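Local structure of DNA polymerase II large subunit (Pyrococcus horikoshii, 5BKH) at residues R15-I20 and K56-N61; F36-Y41 and R48-V53; E74-P79 and S155-K160. The protein is a mini-intein from an archaeal DNA polymerase II large subunit that probably excises itself by protein splicing, here in an alternative domain-swapped form. All coordinates share one frame; numbering follows the deposited sequence.

Contact 1: residues R15-I20 and K56-N61; sequences RILVQI and KVYSFN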
ATOM      1  N   ARG A  15     -27.295  11.527  -3.004  1.00 56.24           N
ATOM      2  CA  ARG A  15     -28.323  12.511  -2.683  1.00 53.97           C
ATOM      3  C   ARG A  15     -28.578  12.547  -1.182  1.00 54.39           C
ATOM      4  O   ARG A  15     -28.886  11.518  -0.573  1.00 48.21           O
ATOM      5  CB  ARG A  15     -29.627  12.206  -3.420  1.00 52.16           C
ATOM      6  CG  ARG A  15     -29.456  11.908  -4.895  1.00 69.47           C
ATOM      7  CD  ARG A  15     -30.797  11.640  -5.550  1.00 84.85           C
ATOM      8  NE  ARG A  15     -31.405  12.873  -6.032  1.00 92.17           N
ATOM      9  CZ  ARG A  15     -31.158  13.411  -7.218  1.00 93.48           C
ATOM     10  NH1 ARG A  15     -30.317  12.847  -8.070  1.00 89.96           N
ATOM     11  NH2 ARG A  15     -31.765  14.545  -7.556  1.00110.35           N
ATOM     12  N   ILE A  16     -28.453  13.732  -0.594  1.00 46.41           N
ATOM     13  CA  ILE A  16     -28.731  13.932   0.817  1.00 34.25           C
ATOM     14  C   ILE A  16     -29.836  14.966   0.931  1.00 55.22           C
ATOM     15  O   ILE A  16     -30.080  15.759   0.016  1.00 62.42           O
ATOM     16  CB  ILE A  16     -27.485  14.368   1.616  1.00 54.58           C
ATOM     17  CG1 ILE A  16     -27.188  15.852   1.388  1.00 48.23           C
ATOM     18  CG2 ILE A  16     -26.283  13.513   1.244  1.00 50.64           C
ATOM     19  CD1 ILE A  16     -26.220  16.433   2.391  1.00 45.23           C
ATOM     20  N   LEU A  17     -30.502  14.961   2.077  1.00 66.74           N
ATOM     21  CA  LEU A  17     -31.722  15.731   2.249  1.00 65.76           C
ATOM     22  C   LEU A  17     -31.492  16.983   3.096  1.00 64.16           C
ATOM     23  O   LEU A  17     -30.949  16.930   4.213  1.00 55.50           O
ATOM     24  CB  LEU A  17     -32.835  14.820   2.780  1.00 65.18           C
ATOM     25  CG  LEU A  17     -34.149  15.237   3.427  1.00 72.91           C
ATOM     26  CD1 LEU A  17     -35.213  14.246   3.110  1.00 73.06           C
ATOM     27  CD2 LEU A  17     -33.928  15.055   4.892  1.00 73.34           C
ATOM     28  N   VAL A  18     -31.901  18.117   2.527  1.00 77.54           N
ATOM     29  CA  VAL A  18     -31.615  19.442   3.050  1.00 77.16           C
ATOM     30  C   VAL A  18     -32.891  20.265   2.964  1.00 71.77           C
ATOM     31  O   VAL A  18     -33.879  19.868   2.345  1.00 63.20           O
ATOM     32  CB  VAL A  18     -30.480  20.148   2.272  1.00 66.60           C
ATOM     33  CG1 VAL A  18     -29.126  19.555   2.629  1.00 61.77           C
ATOM     34  CG2 VAL A  18     -30.730  20.088   0.763  1.00 67.24           C
ATOM     35  N   GLN A  19     -32.853  21.425   3.602  1.00 71.30           N
ATOM     36  CA  GLN A  19     -33.899  22.428   3.502  1.00 84.90           C
ATOM     37  C   GLN A  19     -33.279  23.683   2.906  1.00 85.47           C
ATOM     38  O   GLN A  19     -32.349  24.258   3.490  1.00 80.63           O
ATOM     39  CB  GLN A  19     -34.519  22.709   4.871  1.00 91.14           C
ATOM     40  CG  GLN A  19     -35.445  23.904   4.911  1.00 91.32           C
ATOM     41  CD  GLN A  19     -36.169  24.018   6.235  1.00 79.75           C
ATOM     42  OE1 GLN A  19     -36.668  23.027   6.765  1.00 92.44           O
ATOM     43  NE2 GLN A  19     -36.223  25.226   6.781  1.00 98.55           N
ATOM     44  N   ILE A  20     -33.763  24.075   1.729  1.00 95.39           N
ATOM     45  CA  ILE A  20     -33.363  25.316   1.080  1.00 99.25           C
ATOM     46  C   ILE A  20     -34.587  26.221   1.015  1.00100.99           C
ATOM     47  O   ILE A  20     -35.672  25.785   0.608  1.00 89.85           O
ATOM     48  CB  ILE A  20     -32.748  25.075  -0.317  1.00 99.83           C
ATOM     49  CG1 ILE A  20     -33.806  24.803  -1.388  1.00100.52           C
ATOM     50  CG2 ILE A  20     -31.801  23.893  -0.284  1.00 68.39           C
ATOM     51  CD1 ILE A  20     -33.234  24.311  -2.703  1.00 88.56           C
ATOM     52  N   LYS A  56     -29.750  24.490   4.909  1.00 82.71           N
ATOM     53  CA  LYS A  56     -29.567  23.729   6.138  1.00 72.39           C
ATOM     54  C   LYS A  56     -29.631  22.251   5.784  1.00 67.56           C
ATOM     55  O   LYS A  56     -30.349  21.854   4.865  1.00 46.69           O
ATOM     56  CB  LYS A  56     -30.614  24.090   7.200  1.00 69.56           C
ATOM     57  CG  LYS A  56     -30.207  25.263   8.090  1.00 68.87           C
ATOM     58  CD  LYS A  56     -30.550  25.030   9.547  1.00 73.66           C
ATOM     59  CE  LYS A  56     -30.869  26.344  10.244  1.00 69.62           C
ATOM     60  NZ  LYS A  56     -30.936  26.183  11.724  1.00 82.09           N
ATOM     61  N   VAL A  57     -28.855  21.440   6.495  1.00 63.95           N
ATOM     62  CA  VAL A  57     -28.815  20.004   6.235  1.00 69.10           C
ATOM     63  C   VAL A  57     -29.610  19.292   7.321  1.00 53.56           C
ATOM     64  O   VAL A  57     -29.556  19.677   8.501  1.00 60.01           O
ATOM     65  CB  VAL A  57     -27.362  19.484   6.153  1.00 48.36           C
ATOM     66  CG1 VAL A  57     -26.600  19.827   7.397  1.00 50.07           C
ATOM     67  CG2 VAL A  57     -27.321  17.988   5.903  1.00 46.40           C
ATOM     68  N   TYR A  58     -30.371  18.262   6.927  1.00 53.06           N
ATOM     69  CA  TYR A  58     -31.137  17.479   7.891  1.00 58.62           C
ATOM     70  C   TYR A  58     -30.242  16.411   8.515  1.00 64.89           C
ATOM     71  O   TYR A  58     -29.663  15.578   7.805  1.00 65.48           O
ATOM     72  CB  TYR A  58     -32.332  16.851   7.184  1.00 56.34           C
ATOM     73  CG  TYR A  58     -33.574  17.716   7.104  1.00 73.95           C
ATOM     74  CD1 TYR A  58     -34.056  18.174   5.875  1.00 66.79           C
ATOM     75  CD2 TYR A  58     -34.345  17.958   8.234  1.00 75.52           C
ATOM     76  CE1 TYR A  58     -35.193  18.946   5.800  1.00 80.17           C
ATOM     77  CE2 TYR A  58     -35.508  18.713   8.158  1.00 80.79           C
ATOM     78  CZ  TYR A  58     -35.927  19.198   6.932  1.00 85.27           C
ATOM     79  OH  TYR A  58     -37.083  19.946   6.850  1.00 81.64           O
ATOM     80  N   SER A  59     -30.120  16.449   9.842  1.00 55.73           N
ATOM     81  CA  SER A  59     -29.354  15.470  10.599  1.00 53.90           C
ATOM     82  C   SER A  59     -30.227  14.835  11.680  1.00 66.34           C
ATOM     83  O   SER A  59     -31.437  15.092  11.740  1.00 59.38           O
ATOM     84  CB  SER A  59     -28.122  16.136  11.213  1.00 47.01           C
ATOM     85  OG  SER A  59     -27.180  15.181  11.660  1.00 59.72           O
ATOM     86  N   PHE A  60     -29.626  14.030  12.556  1.00 57.36           N
ATOM     87  CA  PHE A  60     -30.361  13.315  13.591  1.00 53.36           C
ATOM     88  C   PHE A  60     -29.745  13.578  14.957  1.00 65.04           C
ATOM     89  O   PHE A  60     -28.519  13.577  15.106  1.00 70.78           O
ATOM     90  CB  PHE A  60     -30.380  11.803  13.319  1.00 66.83           C
ATOM     91  CG  PHE A  60     -31.380  11.047  14.153  1.00 65.21           C
ATOM     92  CD1 PHE A  60     -32.709  10.981  13.773  1.00 61.90           C
ATOM     93  CD2 PHE A  60     -30.991  10.408  15.319  1.00 71.41           C
ATOM     94  CE1 PHE A  60     -33.632  10.292  14.534  1.00 63.27           C
ATOM     95  CE2 PHE A  60     -31.911   9.715  16.087  1.00 65.42           C
ATOM     96  CZ  PHE A  60     -33.230   9.656  15.693  1.00 66.88           C
ATOM     97  N   ASN A  61     -30.607  13.795  15.956  1.00 66.04           N
ATOM     98  CA  ASN A  61     -30.217  13.970  17.346  1.00 75.45           C
ATOM     99  C   ASN A  61     -30.485  12.665  18.079  1.00 70.61           C
ATOM    100  O   ASN A  61     -31.651  12.356  18.381  1.00 79.93           O
ATOM    101  CB  ASN A  61     -31.002  15.120  17.986  1.00 73.25           C
ATOM    102  CG  ASN A  61     -30.411  15.567  19.310  1.00 76.66           C
ATOM    103  OD1 ASN A  61     -29.545  14.901  19.878  1.00 72.23           O
ATOM    104  ND2 ASN A  61     -30.883  16.703  19.810  1.00 75.32           N
TER
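Tyr58 runs alongside the 15-20 strand, meeting Leu17, Val18 and Gln19 in turn, where two antiparallel strands of the intein's beta-sheet core run with axes 130° apart. Its backbone N donates to Leu17 O at 3.1 Å, and two residues along the chain Gln19 N donates to Lys56 O at 2.8 Å. From the side-chain root outwards, Tyr58 CB sits 3.3 Å from Leu17 O, the same oxygen that accepts its amide. With CG anti to the carbonyl carbon (chi1 -87°), the ring is turned so that its edge meets the 15-20 backbone, with Leu17 C and Val18 N in the ring plane. CG and CD1 then run past the Leu17 methyl CD2, which approaches CD1 obliquely at 3.3 Å. Further out, CE1 passes Val18 O at 3.8 Å, and the hydroxyl ends beside the Gln19 amide, Tyr58 OH to Gln19 OE1 3.1 Å. The Gln19 amide plane is turned 68° from the ring plane. The reverse side of the sheet carries Val18 and Val57, which form a non-hydrogen-bonded pair: Val18 CG1 reaches Val57 CB at 3.9 Å, while Ile16 CD1 comes to 4.0 Å from Val57 CG2. Val164 of the 164-166 strand packs on both Ile16 and Val57. Leu133 of a second subunit packs on Leu17 and Tyr58. The chemistry is thus two-sided: mainly aliphatic branches meet on the Val18-Val57 face, whereas the Tyr58 face grades from a leucine methyl to a polar phenol-amide end, consistent with one buried and one less sheltered side.

Contact 2: residues F36-Y41 and R48-V53; sequences FDEEHY and RKKPKV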
ATOM      1  N   PHE A  36     -22.701  26.545  -3.077  1.00 65.18           N
ATOM      2  CA  PHE A  36     -21.863  27.433  -2.289  1.00 72.00           C
ATOM      3  C   PHE A  36     -20.908  28.160  -3.228  1.00 73.74           C
ATOM      4  O   PHE A  36     -20.864  27.890  -4.431  1.00 78.65           O
ATOM      5  CB  PHE A  36     -21.084  26.656  -1.218  1.00 63.36           C
ATOM      6  CG  PHE A  36     -21.908  26.282  -0.015  1.00 65.17           C
ATOM      7  CD1 PHE A  36     -23.005  25.443  -0.138  1.00 61.10           C
ATOM      8  CD2 PHE A  36     -21.582  26.766   1.242  1.00 57.71           C
ATOM      9  CE1 PHE A  36     -23.760  25.105   0.964  1.00 46.47           C
ATOM     10  CE2 PHE A  36     -22.334  26.428   2.348  1.00 55.65           C
ATOM     11  CZ  PHE A  36     -23.425  25.598   2.209  1.00 51.53           C
ATOM     12  N   ASP A  37     -20.140  29.093  -2.678  1.00 66.04           N
ATOM     13  CA  ASP A  37     -19.099  29.758  -3.458  1.00 78.83           C
ATOM     14  C   ASP A  37     -17.985  30.191  -2.510  1.00 73.50           C
ATOM     15  O   ASP A  37     -17.836  29.636  -1.414  1.00 78.52           O
ATOM     16  CB  ASP A  37     -19.686  30.921  -4.284  1.00 88.33           C
ATOM     17  CG  ASP A  37     -20.380  31.968  -3.431  1.00 95.67           C
ATOM     18  OD1 ASP A  37     -20.336  31.872  -2.185  1.00 93.61           O
ATOM     19  OD2 ASP A  37     -20.968  32.901  -4.019  1.00 87.92           O
ATOM     20  N   GLU A  38     -17.205  31.187  -2.929  1.00 86.16           N
ATOM     21  CA  GLU A  38     -15.991  31.604  -2.227  1.00 80.91           C
ATOM     22  C   GLU A  38     -15.017  30.432  -2.101  1.00 62.33           C
ATOM     23  O   GLU A  38     -14.520  30.115  -1.019  1.00 59.75           O
ATOM     24  CB  GLU A  38     -16.319  32.213  -0.860  1.00 72.27           C
ATOM     25  CG  GLU A  38     -16.175  33.724  -0.820  1.00 80.13           C
ATOM     26  CD  GLU A  38     -15.996  34.261   0.585  1.00100.87           C
ATOM     27  OE1 GLU A  38     -14.996  33.892   1.238  1.00104.27           O
ATOM     28  OE2 GLU A  38     -16.850  35.058   1.031  1.00 91.76           O
ATOM     29  N   GLU A  39     -14.748  29.793  -3.238  1.00 61.48           N
ATOM     30  CA  GLU A  39     -13.887  28.621  -3.277  1.00 59.55           C
ATOM     31  C   GLU A  39     -12.483  28.960  -2.789  1.00 66.08           C
ATOM     32  O   GLU A  39     -12.003  30.088  -2.930  1.00 79.29           O
ATOM     33  CB  GLU A  39     -13.826  28.060  -4.699  1.00 49.47           C
ATOM     34  CG  GLU A  39     -13.485  26.583  -4.775  1.00 55.66           C
ATOM     35  CD  GLU A  39     -13.434  26.067  -6.200  1.00 58.71           C
ATOM     36  OE1 GLU A  39     -12.510  26.456  -6.944  1.00 68.93           O
ATOM     37  OE2 GLU A  39     -14.320  25.273  -6.581  1.00 64.73           O
ATOM     38  N   HIS A  40     -11.824  27.964  -2.203  1.00 55.78           N
ATOM     39  CA  HIS A  40     -10.464  28.127  -1.697  1.00 54.96           C
ATOM     40  C   HIS A  40      -9.758  26.786  -1.807  1.00 53.60           C
ATOM     41  O   HIS A  40     -10.260  25.783  -1.298  1.00 60.32           O
ATOM     42  CB  HIS A  40     -10.466  28.605  -0.244  1.00 70.29           C
ATOM     43  CG  HIS A  40     -10.549  30.091  -0.093  1.00 90.04           C
ATOM     44  ND1 HIS A  40     -11.748  30.767  -0.044  1.00 94.15           N
ATOM     45  CD2 HIS A  40      -9.581  31.029   0.039  1.00 93.48           C
ATOM     46  CE1 HIS A  40     -11.517  32.060   0.101  1.00 94.62           C
ATOM     47  NE2 HIS A  40     -10.210  32.245   0.155  1.00100.50           N
ATOM     48  N   TYR A  41      -8.606  26.760  -2.467  1.00 51.78           N
ATOM     49  CA  TYR A  41      -7.793  25.549  -2.522  1.00 49.82           C
ATOM     50  C   TYR A  41      -6.912  25.533  -1.283  1.00 40.70           C
ATOM     51  O   TYR A  41      -5.890  26.219  -1.224  1.00 58.36           O
ATOM     52  CB  TYR A  41      -6.962  25.494  -3.794  1.00 54.49           C
ATOM     53  CG  TYR A  41      -6.278  24.161  -4.014  1.00 59.49           C
ATOM     54  CD1 TYR A  41      -7.014  23.029  -4.335  1.00 45.15           C
ATOM     55  CD2 TYR A  41      -4.900  24.038  -3.899  1.00 39.43           C
ATOM     56  CE1 TYR A  41      -6.394  21.813  -4.542  1.00 49.94           C
ATOM     57  CE2 TYR A  41      -4.273  22.827  -4.109  1.00 42.69           C
ATOM     58  CZ  TYR A  41      -5.026  21.718  -4.428  1.00 46.78           C
ATOM     59  OH  TYR A  41      -4.410  20.507  -4.640  1.00 49.38           O
ATOM     60  N   ARG A  48     -15.575  25.316   0.076  1.00 54.00           N
ATOM     61  CA  ARG A  48     -16.535  26.386  -0.141  1.00 54.67           C
ATOM     62  C   ARG A  48     -17.274  26.627   1.165  1.00 64.16           C
ATOM     63  O   ARG A  48     -17.828  25.689   1.754  1.00 72.86           O
ATOM     64  CB  ARG A  48     -17.510  26.037  -1.268  1.00 55.67           C
ATOM     65  CG  ARG A  48     -16.973  26.336  -2.658  1.00 59.74           C
ATOM     66  CD  ARG A  48     -18.067  26.252  -3.713  1.00 66.85           C
ATOM     67  NE  ARG A  48     -17.538  25.877  -5.021  1.00 68.89           N
ATOM     68  CZ  ARG A  48     -18.060  26.250  -6.180  1.00 63.12           C
ATOM     69  NH1 ARG A  48     -19.143  27.008  -6.241  1.00 86.50           N
ATOM     70  NH2 ARG A  48     -17.483  25.849  -7.310  1.00 67.03           N
ATOM     71  N   LYS A  49     -17.269  27.883   1.623  1.00 70.49           N
ATOM     72  CA  LYS A  49     -17.777  28.236   2.939  1.00 71.94           C
ATOM     73  C   LYS A  49     -18.966  29.186   2.923  1.00 75.33           C
ATOM     74  O   LYS A  49     -19.688  29.252   3.925  1.00 85.08           O
ATOM     75  CB  LYS A  49     -16.661  28.868   3.788  1.00 62.81           C
ATOM     76  CG  LYS A  49     -15.601  27.883   4.241  1.00 73.99           C
ATOM     77  CD  LYS A  49     -14.758  28.445   5.373  1.00 75.28           C
ATOM     78  CE  LYS A  49     -13.274  28.370   5.044  1.00 82.55           C
ATOM     79  NZ  LYS A  49     -12.425  28.806   6.187  1.00 80.77           N
ATOM     80  N   LYS A  50     -19.196  29.921   1.837  1.00 70.45           N
ATOM     81  CA  LYS A  50     -20.297  30.869   1.789  1.00 69.45           C
ATOM     82  C   LYS A  50     -21.426  30.302   0.950  1.00 65.10           C
ATOM     83  O   LYS A  50     -21.200  29.953  -0.219  1.00 63.95           O
ATOM     84  CB  LYS A  50     -19.839  32.205   1.217  1.00 80.43           C
ATOM     85  CG  LYS A  50     -19.886  33.350   2.219  1.00 92.53           C
ATOM     86  CD  LYS A  50     -20.061  34.690   1.520  1.00107.17           C
ATOM     87  CE  LYS A  50     -21.476  34.858   0.986  1.00 98.77           C
ATOM     88  NZ  LYS A  50     -21.792  36.280   0.671  1.00103.62           N
ATOM     89  N   PRO A  51     -22.636  30.173   1.491  1.00 61.64           N
ATOM     90  CA  PRO A  51     -23.769  29.728   0.676  1.00 73.14           C
ATOM     91  C   PRO A  51     -24.435  30.899  -0.025  1.00 70.75           C
ATOM     92  O   PRO A  51     -24.503  32.015   0.497  1.00 79.01           O
ATOM     93  CB  PRO A  51     -24.707  29.100   1.717  1.00 74.13           C
ATOM     94  CG  PRO A  51     -24.454  29.904   2.952  1.00 65.98           C
ATOM     95  CD  PRO A  51     -22.995  30.311   2.915  1.00 68.76           C
ATOM     96  N   LYS A  52     -24.921  30.640  -1.236  1.00 51.04           N
ATOM     97  CA  LYS A  52     -25.675  31.633  -1.988  1.00 82.58           C
ATOM     98  C   LYS A  52     -27.174  31.366  -1.953  1.00 93.95           C
ATOM     99  O   LYS A  52     -27.933  32.034  -2.661  1.00 95.38           O
ATOM    100  CB  LYS A  52     -25.174  31.706  -3.431  1.00 95.35           C
ATOM    101  CG  LYS A  52     -24.838  30.373  -4.071  1.00 82.96           C
ATOM    102  CD  LYS A  52     -23.961  30.584  -5.299  1.00 71.74           C
ATOM    103  CE  LYS A  52     -23.764  29.298  -6.076  1.00 77.81           C
ATOM    104  NZ  LYS A  52     -22.773  29.470  -7.174  1.00 80.00           N
ATOM    105  N   VAL A  53     -27.608  30.407  -1.139  1.00 95.46           N
ATOM    106  CA  VAL A  53     -29.018  30.125  -0.901  1.00 76.25           C
ATOM    107  C   VAL A  53     -29.147  29.693   0.554  1.00 82.90           C
ATOM    108  O   VAL A  53     -28.246  29.046   1.097  1.00 89.56           O
ATOM    109  CB  VAL A  53     -29.549  29.049  -1.877  1.00 83.28           C
ATOM    110  CG1 VAL A  53     -30.775  28.343  -1.313  1.00 90.48           C
ATOM    111  CG2 VAL A  53     -29.866  29.661  -3.238  1.00 62.27           C
TER
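Phe36 and Pro51 face each other as an antiparallel non-hydrogen-bonded pair, their CA atoms 4.2 Å apart, and the next pair, Asp37 with Lys50, is tied by Asp37 N donating to Lys50 O at 2.8 Å. Glu38, between the two short strands of 36-41, has left-handed helical backbone angles (58/51°). On the Phe36 side, Pro51 CB rests over one ring face, 3.8 Å from the centroid, a CH-pi contact; Ile72 and Val75 add to the apolar surroundings of the ring. Arg48 extends from CG to NE along segment 36-39 and presents two nitrogens. NH1 gives Phe36 O a hydrogen bond of 2.6 Å lying in the guanidinium plane, and NH2 forms a long salt bridge of 3.3 Å with Glu39 OE2, reached from above the carboxylate plane. That same oxygen bonds Tyr33 OH, and the Tyr33 ring makes a cation-pi contact with Arg48, so Glu39 and the guanidinium share one aromatic neighbour. Within 36-41, His40 ND1 donates to Glu38 O at 3.0 Å. The arrangement is that of a beta hairpin, 40-42 with 45-51, whose longer strand also pairs with 36-37, at the surface of the intein splicing domain.

Contact 3: residues E74-P79 and S155-K160; sequences EVIKAP and SLNAKK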
ATOM      1  N   GLU A  74     -18.925  24.021   5.983  1.00 63.59           N
ATOM      2  CA  GLU A  74     -18.110  23.917   4.783  1.00 63.37           C
ATOM      3  C   GLU A  74     -18.613  22.781   3.907  1.00 54.09           C
ATOM      4  O   GLU A  74     -19.169  21.797   4.399  1.00 74.52           O
ATOM      5  CB  GLU A  74     -16.637  23.673   5.129  1.00 58.83           C
ATOM      6  CG  GLU A  74     -16.016  24.734   6.011  1.00 71.62           C
ATOM      7  CD  GLU A  74     -14.785  24.232   6.734  1.00 83.74           C
ATOM      8  OE1 GLU A  74     -14.389  23.073   6.491  1.00 67.69           O
ATOM      9  OE2 GLU A  74     -14.214  24.994   7.543  1.00101.69           O
ATOM     10  N   VAL A  75     -18.414  22.926   2.601  1.00 55.91           N
ATOM     11  CA  VAL A  75     -18.566  21.826   1.656  1.00 53.85           C
ATOM     12  C   VAL A  75     -17.237  21.655   0.931  1.00 61.58           C
ATOM     13  O   VAL A  75     -16.645  22.635   0.463  1.00 65.16           O
ATOM     14  CB  VAL A  75     -19.716  22.065   0.664  1.00 54.84           C
ATOM     15  CG1 VAL A  75     -20.051  20.779  -0.081  1.00 40.68           C
ATOM     16  CG2 VAL A  75     -20.934  22.584   1.392  1.00 52.97           C
ATOM     17  N   ILE A  76     -16.768  20.418   0.847  1.00 52.27           N
ATOM     18  CA  ILE A  76     -15.410  20.120   0.416  1.00 49.21           C
ATOM     19  C   ILE A  76     -15.460  19.221  -0.811  1.00 55.97           C
ATOM     20  O   ILE A  76     -16.320  18.342  -0.917  1.00 51.47           O
ATOM     21  CB  ILE A  76     -14.602  19.469   1.555  1.00 48.21           C
ATOM     22  CG1 ILE A  76     -14.536  20.420   2.752  1.00 50.77           C
ATOM     23  CG2 ILE A  76     -13.204  19.101   1.089  1.00 55.63           C
ATOM     24  CD1 ILE A  76     -13.583  19.973   3.837  1.00 61.55           C
ATOM     25  N   LYS A  77     -14.534  19.456  -1.737  1.00 49.71           N
ATOM     26  CA  LYS A  77     -14.427  18.697  -2.975  1.00 55.83           C
ATOM     27  C   LYS A  77     -12.972  18.292  -3.141  1.00 51.76           C
ATOM     28  O   LYS A  77     -12.093  19.156  -3.242  1.00 64.10           O
ATOM     29  CB  LYS A  77     -14.911  19.530  -4.166  1.00 53.05           C
ATOM     30  CG  LYS A  77     -14.656  18.934  -5.536  1.00 51.89           C
ATOM     31  CD  LYS A  77     -14.874  19.994  -6.614  1.00 72.03           C
ATOM     32  CE  LYS A  77     -14.662  19.443  -8.014  1.00 73.51           C
ATOM     33  NZ  LYS A  77     -15.680  18.415  -8.361  1.00 86.36           N
ATOM     34  N   ALA A  78     -12.714  16.985  -3.135  1.00 52.76           N
ATOM     35  CA  ALA A  78     -11.350  16.486  -3.228  1.00 51.09           C
ATOM     36  C   ALA A  78     -11.100  15.969  -4.632  1.00 63.14           C
ATOM     37  O   ALA A  78     -11.818  15.063  -5.082  1.00 60.26           O
ATOM     38  CB  ALA A  78     -11.100  15.383  -2.207  1.00 38.15           C
ATOM     39  N   PRO A  79     -10.122  16.513  -5.350  1.00 56.13           N
ATOM     40  CA  PRO A  79      -9.886  16.076  -6.730  1.00 72.06           C
ATOM     41  C   PRO A  79      -9.465  14.617  -6.790  1.00 66.38           C
ATOM     42  O   PRO A  79      -8.972  14.037  -5.819  1.00 54.71           O
ATOM     43  CB  PRO A  79      -8.757  16.995  -7.219  1.00 73.35           C
ATOM     44  CG  PRO A  79      -8.356  17.845  -6.064  1.00 75.31           C
ATOM     45  CD  PRO A  79      -9.371  17.724  -4.985  1.00 63.33           C
ATOM     46  N   SER A 155     -17.020  16.038   0.815  1.00 54.02           N
ATOM     47  CA  SER A 155     -17.150  15.983   2.260  1.00 47.68           C
ATOM     48  C   SER A 155     -18.067  17.109   2.706  1.00 60.02           C
ATOM     49  O   SER A 155     -18.235  18.114   2.012  1.00 48.83           O
ATOM     50  CB  SER A 155     -15.793  16.099   2.965  1.00 37.62           C
ATOM     51  OG  SER A 155     -14.952  15.010   2.640  1.00 53.65           O
ATOM     52  N   LEU A 156     -18.663  16.928   3.880  1.00 50.56           N
ATOM     53  CA  LEU A 156     -19.579  17.906   4.447  1.00 44.07           C
ATOM     54  C   LEU A 156     -19.197  18.122   5.901  1.00 48.26           C
ATOM     55  O   LEU A 156     -19.153  17.168   6.682  1.00 52.63           O
ATOM     56  CB  LEU A 156     -21.032  17.433   4.327  1.00 57.81           C
ATOM     57  CG  LEU A 156     -22.140  18.122   5.134  1.00 67.91           C
ATOM     58  CD1 LEU A 156     -21.973  19.634   5.173  1.00 64.83           C
ATOM     59  CD2 LEU A 156     -23.508  17.753   4.581  1.00 66.95           C
ATOM     60  N   ASN A 157     -18.913  19.368   6.256  1.00 67.13           N
ATOM     61  CA  ASN A 157     -18.700  19.756   7.642  1.00 56.78           C
ATOM     62  C   ASN A 157     -19.961  20.465   8.116  1.00 64.28           C
ATOM     63  O   ASN A 157     -20.313  21.535   7.605  1.00 67.29           O
ATOM     64  CB  ASN A 157     -17.467  20.644   7.786  1.00 73.72           C
ATOM     65  CG  ASN A 157     -16.176  19.855   7.716  1.00 84.73           C
ATOM     66  OD1 ASN A 157     -16.144  18.666   8.043  1.00 78.17           O
ATOM     67  ND2 ASN A 157     -15.100  20.513   7.293  1.00 81.01           N
ATOM     68  N   ALA A 158     -20.659  19.851   9.062  1.00 70.14           N
ATOM     69  CA  ALA A 158     -21.864  20.421   9.635  1.00 57.43           C
ATOM     70  C   ALA A 158     -21.643  20.656  11.121  1.00 60.68           C
ATOM     71  O   ALA A 158     -20.707  20.123  11.724  1.00 65.33           O
ATOM     72  CB  ALA A 158     -23.075  19.515   9.406  1.00 56.83           C
ATOM     73  N   LYS A 159     -22.509  21.472  11.705  1.00 62.67           N
ATOM     74  CA  LYS A 159     -22.353  21.878  13.092  1.00 80.92           C
ATOM     75  C   LYS A 159     -23.064  20.886  14.006  1.00 75.49           C
ATOM     76  O   LYS A 159     -24.213  20.508  13.749  1.00 67.42           O
ATOM     77  CB  LYS A 159     -22.891  23.297  13.287  1.00 69.08           C
ATOM     78  CG  LYS A 159     -23.098  23.714  14.730  1.00 82.23           C
ATOM     79  CD  LYS A 159     -24.246  24.704  14.844  1.00 93.44           C
ATOM     80  CE  LYS A 159     -23.947  25.979  14.065  1.00 94.66           C
ATOM     81  NZ  LYS A 159     -24.518  27.192  14.717  1.00 92.66           N
ATOM     82  N   LYS A 160     -22.358  20.444  15.052  1.00 67.86           N
ATOM     83  CA  LYS A 160     -22.882  19.550  16.080  1.00 76.11           C
ATOM     84  C   LYS A 160     -23.240  18.170  15.534  1.00 74.43           C
ATOM     85  O   LYS A 160     -22.528  17.193  15.786  1.00 83.33           O
ATOM     86  CB  LYS A 160     -24.101  20.174  16.769  1.00 71.15           C
ATOM     87  CG  LYS A 160     -24.209  19.862  18.257  1.00 92.52           C
ATOM     88  CD  LYS A 160     -25.308  20.681  18.920  1.00 93.39           C
ATOM     89  CE  LYS A 160     -25.714  20.090  20.261  1.00 87.63           C
ATOM     90  NZ  LYS A 160     -24.630  19.258  20.857  1.00 94.44           N
TER
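An antiparallel strand pair of the intein's beta-rich splicing fold joins 74-79 to 155-160, segments 76 residues apart in sequence whose strand axes run 162° apart. Four backbone bonds hold it: Ile76 and Ser155 exchange two, each 3.0 Å between N and O (Ile76 N to Ser155 O, Ser155 N to Ile76 O), and Glu74 and Asn157 exchange another two. Between these hydrogen-bonded pairs Val75 faces Leu156, and Leu156 CD1 swings back to lie 3.6 Å from Glu74 O. On the other face Ile76 CB meets Ser155 CB at 3.8 Å, while Ser155 OG turns to Asn8 O. Glu74 and Asn157 also join through their side chains: both place CG anti to the carbonyl carbon (chi1 -58° in Glu74), which brings carboxylate and amide together on the Ile76-Ser155 face, their planes 61° apart. The bond from Asn157 ND2 to Glu74 OE1 is 2.8 Å long, in the amide plane but entering from above the carboxylate plane. Replacing Glu74 by an alanine would probably leave the Asn157 amide without its acceptor here and let that group turn more freely. Ile76 CD1 lies 3.8 Å from Asn157 ND2, to one side of the amide plane.

All three contacts belong to one antiparallel sheet, whose strands 45-51, 66-78 and 55-61 carry segments of contacts 2, 3 and 1. The centres of contacts 2 and 3 are about 11 Å apart, those of contacts 1 and 3 about 13 Å, and contacts 1 and 2 about 18 Å. Along the chain, contact 2 falls between the two segments of contact 1, and contact 3 follows both, bringing strand 153-158 back beside the earlier strands. Arg48 N probably bonds to Val75 O, linking contacts 2 and 3, while Leu156 packs on Ile16 and Val57, linking contacts 1 and 3. Early and late parts of the intein thus share a single folded core.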